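Local atomic coordinates of serine racemase (Enterococcus faecalis, PDB entry 4ECL), a protein that belongs to the alanine racemase family, joining a TIM-barrel domain to a largely beta C-terminal domain, here as the cytoplasmic part of VanTG. Residues A[18-23]-A[31-36]; A[25-30]-A[218-223]; A[299-304]-A[325-330]. All coordinates share one frame; numbering follows the deposited sequence.

Interaction 1 (A[18-23]-A[31-36]); sequences HNVNTL and CELMAV
His18 O, on the helix whose Val20 and Leu23 meet Leu33, is gripped by two donors of the next turn: Thr22 N at 2.9 Å from His18 O, and the hydroxyl Thr22 OG1 at 3.0 Å. The hydroxyl donates from above the carbonyl plane, about 42° out of it. Thr22 can reach back because OG1 stands beside its own backbone N (chi1 -64°), which brings the hydroxyl over the preceding turn. One carbonyl thus serves both the main-chain helix bond and a side chain.

Across the contact the meeting is wholly apolar and falls mainly on one methyl group. Leu33 carries CG anti to its backbone N (chi1 -168°), a choice that extends CD1 toward the helix. There CD1 lies 4.0 Å from Leu23 CB and equally 4.0 Å from the carbonyl oxygen Val20 O. Val20 CG1 adds a looser touch, 4.4 Å from Leu33 CD1. The methyl therefore rests against the helix between two residues three positions apart, touching backbone as well as side chain. All three residues are buried, and no hydrogen bond spans the two segments, so the fit here is one of shape.

Around this spot Asn19 ties the helix to loops that come after strand 217-220, its OD1 accepting from Arg242 N and its ND2 bonding to Leu224 O. Helix 13-25 packs on the outside of the parallel barrel sheet, against strand 32-36, which runs between strands 60-63 and 217-220; helix 46-55 adjoins it, its Leu53 touching both Val20 and Ala35.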
loop_
_atom_site.group_PDB
_atom_site.type_symbol
_atom_site.label_atom_id
_atom_site.label_comp_id
_atom_site.label_asym_id
_atom_site.label_seq_id
_atom_site.Cartn_x
_atom_site.Cartn_y
_atom_site.Cartn_z
ATOM N N HIS A 18 0.754 -21.638 -16.845
ATOM C CA HIS A 18 1.860 -22.583 -16.737
ATOM C C HIS A 18 2.036 -22.991 -15.287
ATOM O O HIS A 18 2.235 -24.168 -14.983
ATOM C CB HIS A 18 3.168 -21.989 -17.269
ATOM C CG HIS A 18 4.383 -22.783 -16.896
ATOM N ND1 HIS A 18 4.891 -23.788 -17.693
ATOM C CD2 HIS A 18 5.184 -22.730 -15.803
ATOM C CE1 HIS A 18 5.951 -24.318 -17.108
ATOM N NE2 HIS A 18 6.155 -23.692 -15.964
ATOM N N ASN A 19 1.961 -22.018 -14.386
ATOM C CA ASN A 19 2.102 -22.319 -12.962
ATOM C C ASN A 19 1.022 -23.256 -12.441
ATOM O O ASN A 19 1.321 -24.211 -11.718
ATOM C CB ASN A 19 2.154 -21.029 -12.132
ATOM C CG ASN A 19 3.377 -20.197 -12.453
ATOM O OD1 ASN A 19 4.355 -20.710 -13.009
ATOM N ND2 ASN A 19 3.334 -18.907 -12.112
ATOM N N VAL A 20 -0.228 -22.986 -12.814
ATOM C CA VAL A 20 -1.347 -23.829 -12.400
ATOM C C VAL A 20 -1.134 -25.282 -12.818
ATOM O O VAL A 20 -1.326 -26.209 -12.021
ATOM C CB VAL A 20 -2.682 -23.308 -12.952
ATOM C CG1 VAL A 20 -3.745 -24.386 -12.902
ATOM C CG2 VAL A 20 -3.138 -22.073 -12.165
ATOM N N ASN A 21 -0.716 -25.480 -14.061
ATOM C CA ASN A 21 -0.409 -26.819 -14.547
ATOM C C ASN A 21 0.774 -27.462 -13.834
ATOM O O ASN A 21 0.725 -28.647 -13.493
ATOM C CB ASN A 21 -0.160 -26.821 -16.060
ATOM C CG ASN A 21 -1.433 -26.610 -16.864
ATOM O OD1 ASN A 21 -2.486 -27.169 -16.550
ATOM N ND2 ASN A 21 -1.342 -25.798 -17.910
ATOM N N THR A 22 1.833 -26.689 -13.616
ATOM C CA THR A 22 3.034 -27.217 -12.977
ATOM C C THR A 22 2.724 -27.664 -11.559
ATOM O O THR A 22 3.199 -28.705 -11.091
ATOM C CB THR A 22 4.164 -26.180 -12.933
ATOM O OG1 THR A 22 4.561 -25.848 -14.270
ATOM C CG2 THR A 22 5.367 -26.726 -12.178
ATOM N N LEU A 23 1.908 -26.870 -10.882
ATOM C CA LEU A 23 1.550 -27.150 -9.508
ATOM C C LEU A 23 0.634 -28.369 -9.408
ATOM O O LEU A 23 0.848 -29.242 -8.571
ATOM C CB LEU A 23 0.901 -25.906 -8.879
ATOM C CG LEU A 23 1.867 -24.740 -8.623
ATOM C CD1 LEU A 23 1.122 -23.469 -8.252
ATOM C CD2 LEU A 23 2.906 -25.089 -7.554
ATOM N N CYS A 31 -6.162 -34.424 -5.074
ATOM C CA CYS A 31 -5.886 -33.198 -4.351
ATOM C C CYS A 31 -6.143 -31.992 -5.252
ATOM O O CYS A 31 -5.675 -31.929 -6.398
ATOM C CB CYS A 31 -4.445 -33.189 -3.838
ATOM S SG CYS A 31 -4.033 -31.729 -2.850
ATOM N N GLU A 32 -6.892 -31.035 -4.727
ATOM C CA GLU A 32 -7.317 -29.885 -5.512
ATOM C C GLU A 32 -6.509 -28.620 -5.199
ATOM O O GLU A 32 -6.145 -28.352 -4.049
ATOM C CB GLU A 32 -8.811 -29.637 -5.299
ATOM C CG GLU A 32 -9.462 -28.843 -6.402
ATOM C CD GLU A 32 -10.913 -28.525 -6.107
ATOM O OE1 GLU A 32 -11.544 -29.281 -5.330
ATOM O OE2 GLU A 32 -11.417 -27.512 -6.645
ATOM N N LEU A 33 -6.219 -27.851 -6.238
ATOM C CA LEU A 33 -5.525 -26.587 -6.070
ATOM C C LEU A 33 -6.488 -25.548 -5.490
ATOM O O LEU A 33 -7.535 -25.264 -6.078
ATOM C CB LEU A 33 -4.939 -26.128 -7.420
ATOM C CG LEU A 33 -3.951 -24.964 -7.391
ATOM C CD1 LEU A 33 -3.012 -25.009 -8.606
ATOM C CD2 LEU A 33 -4.688 -23.619 -7.332
HETATM N N MSE A 34 -6.150 -25.005 -4.319
HETATM C CA MSE A 34 -6.925 -23.888 -3.768
HETATM C C MSE A 34 -6.141 -22.596 -3.948
HETATM O O MSE A 34 -5.147 -22.344 -3.253
HETATM C CB MSE A 34 -7.276 -24.092 -2.288
HETATM C CG MSE A 34 -8.182 -22.990 -1.754
HETATM SE SE MSE A 34 -8.696 -23.192 0.113
HETATM C CE MSE A 34 -10.168 -24.463 -0.091
ATOM N N ALA A 35 -6.584 -21.781 -4.897
ATOM C CA ALA A 35 -5.828 -20.607 -5.260
ATOM C C ALA A 35 -6.093 -19.524 -4.220
ATOM O O ALA A 35 -7.236 -19.124 -3.994
ATOM C CB ALA A 35 -6.224 -20.144 -6.651
ATOM N N VAL A 36 -5.028 -19.070 -3.574
ATOM C CA VAL A 36 -5.148 -18.037 -2.564
ATOM C C VAL A 36 -5.112 -16.668 -3.250
ATOM O O VAL A 36 -4.059 -16.248 -3.755
ATOM C CB VAL A 36 -3.994 -18.148 -1.568
ATOM C CG1 VAL A 36 -4.091 -17.044 -0.515
ATOM C CG2 VAL A 36 -4.006 -19.531 -0.915
#

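Interaction 2 (A[25-30]-A[218-223]); sequences KAMSPK and IRVGVA. With SO4 (sulfate ion), chain G.
Met27, a selenomethionine, and Ile218 lie alongside each other head to tail at the TIM barrel's seam, where strand 217-220 pairs in parallel with strand 32-36. The connection between helix 13-25 and strand 32-36 supplies Met27, whose side chain runs extended beyond CG and lies alongside the strand. Its near end meets the far end of its partner, with Met27 CG 4.0 Å from Ile218 CD1. Its far end does the reverse, Met27 CE coming to 4.1 Å from the branch point Ile218 CB. Ile218 keeps CG1 beside its own backbone N (chi1 -63°), from where CD1 stretches to the base of the methionine. Two residues along the strand, Val220 CG1 lies 4.3 Å from Met27 CE, and Leu33 of strand 32-36 touches both Met27 and Val220.

Between these two strand residues, Arg219 points away from Met27, its guanidinium group hydrogen-bonded to His200 and to the carbonyl of Thr159. Just beyond the strand, a sulfate ion sits where the backbone turns. This is consistent with the phosphate site of pyridoxal-phosphate enzymes of this family. Ser204 OG and Tyr42 OH bind it too. Gly221 N donates to sulfate O2 at 2.9 Å with a bent angle of 131°, whereas Val222 N reaches sulfate O3 at 3.0 Å more nearly straight, at 158°. Val222 CG1 lies against that same oxygen, O3, at 3.6 Å.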
loop_
_atom_site.group_PDB
_atom_site.type_symbol
_atom_site.label_atom_id
_atom_site.label_comp_id
_atom_site.label_asym_id
_atom_site.label_seq_id
_atom_site.Cartn_x
_atom_site.Cartn_y
_atom_site.Cartn_z
ATOM N N LYS A 25 0.482 -30.815 -11.324
ATOM C CA LYS A 25 1.286 -31.986 -11.658
ATOM C C LYS A 25 1.998 -32.552 -10.443
ATOM O O LYS A 25 2.168 -33.760 -10.323
ATOM C CB LYS A 25 2.331 -31.636 -12.719
ATOM C CG LYS A 25 1.892 -31.859 -14.154
ATOM C CD LYS A 25 3.059 -31.622 -15.099
ATOM C CE LYS A 25 4.313 -32.329 -14.597
ATOM N NZ LYS A 25 5.487 -32.076 -15.477
ATOM N N ALA A 26 2.430 -31.678 -9.549
ATOM C CA ALA A 26 3.122 -32.120 -8.349
ATOM C C ALA A 26 2.147 -32.627 -7.280
ATOM O O ALA A 26 2.565 -33.121 -6.232
ATOM C CB ALA A 26 3.996 -31.005 -7.800
HETATM N N MSE A 27 0.851 -32.519 -7.556
HETATM C CA MSE A 27 -0.181 -32.899 -6.589
HETATM C C MSE A 27 -0.710 -34.303 -6.828
HETATM O O MSE A 27 -0.645 -34.800 -7.939
HETATM C CB MSE A 27 -1.372 -31.951 -6.683
HETATM C CG MSE A 27 -1.105 -30.579 -6.225
HETATM SE SE MSE A 27 -2.763 -29.549 -6.187
HETATM C CE MSE A 27 -1.876 -27.829 -6.135
ATOM N N SER A 28 -1.263 -34.923 -5.783
ATOM C CA SER A 28 -2.013 -36.161 -5.944
ATOM C C SER A 28 -3.218 -35.899 -6.823
ATOM O O SER A 28 -3.772 -34.803 -6.800
ATOM C CB SER A 28 -2.476 -36.697 -4.590
ATOM O OG SER A 28 -1.388 -37.274 -3.898
ATOM N N PRO A 29 -3.636 -36.911 -7.592
ATOM C CA PRO A 29 -4.728 -36.740 -8.554
ATOM C C PRO A 29 -5.991 -36.151 -7.933
ATOM O O PRO A 29 -6.645 -35.321 -8.564
ATOM C CB PRO A 29 -4.993 -38.174 -9.047
ATOM C CG PRO A 29 -4.311 -39.076 -8.050
ATOM C CD PRO A 29 -3.125 -38.292 -7.584
ATOM N N LYS A 30 -6.310 -36.561 -6.710
ATOM C CA LYS A 30 -7.556 -36.153 -6.067
ATOM C C LYS A 30 -7.398 -34.890 -5.217
ATOM O O LYS A 30 -8.377 -34.349 -4.708
ATOM C CB LYS A 30 -8.116 -37.299 -5.224
ATOM C CG LYS A 30 -9.598 -37.182 -4.905
ATOM C CD LYS A 30 -10.145 -38.510 -4.424
ATOM C CE LYS A 30 -9.353 -39.036 -3.238
ATOM N NZ LYS A 30 -9.583 -38.231 -2.009
ATOM N N ILE A 218 -4.430 -28.082 -1.572
ATOM C CA ILE A 218 -3.249 -27.313 -1.249
ATOM C C ILE A 218 -3.556 -25.852 -1.569
ATOM O O ILE A 218 -3.994 -25.528 -2.681
ATOM C CB ILE A 218 -2.019 -27.818 -2.025
ATOM C CG1 ILE A 218 -1.729 -29.265 -1.606
ATOM C CG2 ILE A 218 -0.820 -26.929 -1.759
ATOM C CD1 ILE A 218 -0.554 -29.897 -2.303
ATOM N N ARG A 219 -3.355 -24.995 -0.574
ATOM C CA ARG A 219 -3.615 -23.557 -0.680
ATOM C C ARG A 219 -2.376 -22.887 -1.249
ATOM O O ARG A 219 -1.413 -22.631 -0.530
ATOM C CB ARG A 219 -3.901 -22.952 0.706
ATOM C CG ARG A 219 -5.070 -23.571 1.473
ATOM C CD ARG A 219 -5.197 -23.014 2.896
ATOM N NE ARG A 219 -3.958 -23.158 3.668
ATOM C CZ ARG A 219 -3.691 -24.163 4.506
ATOM N NH1 ARG A 219 -4.573 -25.133 4.692
ATOM N NH2 ARG A 219 -2.536 -24.203 5.164
ATOM N N VAL A 220 -2.387 -22.583 -2.536
ATOM C CA VAL A 220 -1.184 -22.022 -3.135
ATOM C C VAL A 220 -1.236 -20.500 -3.267
ATOM O O VAL A 220 -2.164 -19.931 -3.847
ATOM C CB VAL A 220 -0.828 -22.724 -4.473
ATOM C CG1 VAL A 220 -0.545 -24.196 -4.220
ATOM C CG2 VAL A 220 -1.966 -22.600 -5.448
ATOM N N GLY A 221 -0.232 -19.849 -2.690
ATOM C CA GLY A 221 -0.112 -18.403 -2.754
ATOM C C GLY A 221 1.043 -18.008 -3.652
ATOM O O GLY A 221 0.896 -17.982 -4.873
ATOM N N VAL A 222 2.197 -17.713 -3.059
ATOM C CA VAL A 222 3.333 -17.202 -3.827
ATOM C C VAL A 222 3.739 -18.089 -5.007
ATOM O O VAL A 222 4.097 -17.571 -6.062
ATOM C CB VAL A 222 4.577 -16.924 -2.944
ATOM C CG1 VAL A 222 4.307 -15.779 -1.992
ATOM C CG2 VAL A 222 5.009 -18.197 -2.180
ATOM N N ALA A 223 3.674 -19.412 -4.841
ATOM C CA ALA A 223 4.069 -20.318 -5.917
ATOM C C ALA A 223 3.193 -20.108 -7.142
ATOM O O ALA A 223 3.670 -20.166 -8.279
ATOM C CB ALA A 223 4.015 -21.792 -5.460
HETATM S S SO4 G . 1.739 -18.932 0.568
HETATM O O1 SO4 G . 0.623 -18.823 1.514
HETATM O O2 SO4 G . 1.456 -20.002 -0.388
HETATM O O3 SO4 G . 1.866 -17.654 -0.128
HETATM O O4 SO4 G . 2.974 -19.202 1.298
#

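Interaction 3 (A[299-304]-A[325-330]); sequences VLIGGR and PNVKTG
A beta hairpin with a two-residue loop, closed by a type I' turn from Ile301 to Arg304, meets a loop of the C-terminal domain that makes its own tight bend, an inverse gamma turn centred on Asn326. The hairpin turn is held in both directions: Ile301 N donates to Arg304 O at 2.9 Å, and Arg304 N returns to Ile301 O at the same 2.9 Å. Gly302 and Gly303 fill the corner positions with positive phi, as a type I' turn requires. The other bend is held less firmly, by a weak bond from Val327 N to Pro325 O.

What joins the two bends is a pair of branched side chains set roughly perpendicular to each other. Ile301 CG2 does the touching: it lies 3.6 Å from Val327 CG2 and 4.2 Å from Val327 CG1, so that one methyl of the isoleucine faces the fork of the valine. With CG1 set beside the backbone N (chi1 -65°), the isoleucine is left with CG2 as the branch directed to the loop. The same methyl is a distant 4.5 Å from the carbonyl oxygen Asn326 O, and the backbone of Gly302 also borders on Asn326. No hydrogen bond crosses between the segments. Ile301 is buried, while Asn326 lies out at the surface, so the contact runs from the interior to the edge of the domain.

Gly303 N is hydrogen-bonded to Asp339 OD2, which anchors the hairpin tip. Val321 touches both Ile301 and Val327, and Ile301 also packs on Val319 of strand 317-320 and on Ala333. The 325-330 loop leads into strand 332-334, which carries Ala333 and is the antiparallel neighbour of strand 298-301.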
loop_
_atom_site.group_PDB
_atom_site.type_symbol
_atom_site.label_atom_id
_atom_site.label_comp_id
_atom_site.label_asym_id
_atom_site.label_seq_id
_atom_site.Cartn_x
_atom_site.Cartn_y
_atom_site.Cartn_z
ATOM N N VAL A 299 16.351 0.367 -12.402
ATOM C CA VAL A 299 15.280 -0.092 -13.266
ATOM C C VAL A 299 15.875 -0.522 -14.597
ATOM O O VAL A 299 17.054 -0.283 -14.861
ATOM C CB VAL A 299 14.218 0.989 -13.471
ATOM C CG1 VAL A 299 13.626 1.411 -12.122
ATOM C CG2 VAL A 299 14.814 2.195 -14.186
ATOM N N LEU A 300 15.071 -1.170 -15.429
ATOM C CA LEU A 300 15.538 -1.543 -16.756
ATOM C C LEU A 300 14.935 -0.616 -17.807
ATOM O O LEU A 300 13.712 -0.461 -17.905
ATOM C CB LEU A 300 15.228 -3.009 -17.072
ATOM C CG LEU A 300 15.828 -4.055 -16.119
ATOM C CD1 LEU A 300 15.446 -5.478 -16.541
ATOM C CD2 LEU A 300 17.344 -3.919 -16.001
ATOM N N ILE A 301 15.810 0.019 -18.571
ATOM C CA ILE A 301 15.388 0.847 -19.691
ATOM C C ILE A 301 16.246 0.480 -20.895
ATOM O O ILE A 301 17.475 0.450 -20.800
ATOM C CB ILE A 301 15.514 2.352 -19.400
ATOM C CG1 ILE A 301 14.554 2.763 -18.279
ATOM C CG2 ILE A 301 15.204 3.148 -20.660
ATOM C CD1 ILE A 301 14.736 4.196 -17.789
ATOM N N GLY A 302 15.587 0.188 -22.014
ATOM C CA GLY A 302 16.278 -0.252 -23.215
ATOM C C GLY A 302 17.198 -1.429 -22.941
ATOM O O GLY A 302 18.287 -1.531 -23.514
ATOM N N GLY A 303 16.769 -2.305 -22.038
ATOM C CA GLY A 303 17.543 -3.476 -21.685
ATOM C C GLY A 303 18.751 -3.205 -20.808
ATOM O O GLY A 303 19.582 -4.083 -20.603
ATOM N N ARG A 304 18.858 -1.995 -20.280
ATOM C CA ARG A 304 20.022 -1.636 -19.476
ATOM C C ARG A 304 19.619 -1.189 -18.070
ATOM O O ARG A 304 18.477 -0.773 -17.833
ATOM C CB ARG A 304 20.816 -0.530 -20.174
ATOM C CG ARG A 304 20.990 -0.736 -21.677
ATOM C CD ARG A 304 21.945 -1.876 -21.977
ATOM N NE ARG A 304 23.288 -1.618 -21.460
ATOM C CZ ARG A 304 24.322 -2.441 -21.624
ATOM N NH1 ARG A 304 24.171 -3.579 -22.294
ATOM N NH2 ARG A 304 25.512 -2.129 -21.122
ATOM N N PRO A 325 21.604 5.567 -24.391
ATOM C CA PRO A 325 21.158 6.601 -25.342
ATOM C C PRO A 325 19.705 6.425 -25.797
ATOM O O PRO A 325 19.036 7.415 -26.105
ATOM C CB PRO A 325 22.141 6.474 -26.516
ATOM C CG PRO A 325 22.825 5.167 -26.333
ATOM C CD PRO A 325 22.751 4.789 -24.879
ATOM N N ASN A 326 19.208 5.193 -25.798
ATOM C CA ASN A 326 17.855 4.939 -26.268
ATOM C C ASN A 326 16.782 5.218 -25.205
ATOM O O ASN A 326 15.961 4.352 -24.890
ATOM C CB ASN A 326 17.739 3.496 -26.761
ATOM C CG ASN A 326 16.517 3.274 -27.629
ATOM O OD1 ASN A 326 16.114 4.155 -28.399
ATOM N ND2 ASN A 326 15.912 2.095 -27.503
ATOM N N VAL A 327 16.799 6.419 -24.638
ATOM C CA VAL A 327 15.801 6.799 -23.646
ATOM C C VAL A 327 15.081 8.082 -24.042
ATOM O O VAL A 327 15.707 9.128 -24.202
ATOM C CB VAL A 327 16.420 7.019 -22.261
ATOM C CG1 VAL A 327 15.323 7.295 -21.248
ATOM C CG2 VAL A 327 17.228 5.817 -21.843
ATOM N N LYS A 328 13.763 8.001 -24.188
ATOM C CA LYS A 328 12.982 9.175 -24.535
ATOM C C LYS A 328 11.747 9.286 -23.652
ATOM O O LYS A 328 11.415 8.356 -22.926
ATOM C CB LYS A 328 12.598 9.138 -26.016
ATOM C CG LYS A 328 11.896 7.860 -26.467
ATOM C CD LYS A 328 12.291 7.529 -27.912
ATOM C CE LYS A 328 11.554 6.310 -28.455
ATOM N NZ LYS A 328 10.214 6.673 -29.007
ATOM N N THR A 329 11.097 10.443 -23.694
ATOM C CA THR A 329 9.775 10.591 -23.113
ATOM C C THR A 329 8.905 9.506 -23.714
ATOM O O THR A 329 8.769 9.420 -24.937
ATOM C CB THR A 329 9.154 11.956 -23.461
ATOM O OG1 THR A 329 9.879 12.999 -22.798
ATOM C CG2 THR A 329 7.687 11.998 -23.035
ATOM N N GLY A 330 8.346 8.657 -22.857
ATOM C CA GLY A 330 7.516 7.567 -23.320
ATOM C C GLY A 330 8.211 6.223 -23.241
ATOM O O GLY A 330 7.566 5.195 -23.396
#

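Interactions 1 and 2 are neighbours, their centres 5 Å apart, and both lie on the TIM-barrel domain, where strands 32-36 and 217-220 pair in parallel. Their segments alternate along the chain, so the start of the barrel and its last strand are interlocked: Met34 N lies 2.8 Å from Ile218 O, and Leu33 CD2 packs on Val220 CG2 at 3.5 Å. Interaction 3 comes later in sequence, within the C-terminal domain and its mixed sheet, with its centre about 36 Å from that of interaction 1 and 39 Å from that of interaction 2. It touches neither and stands as a separate local contact in the other domain.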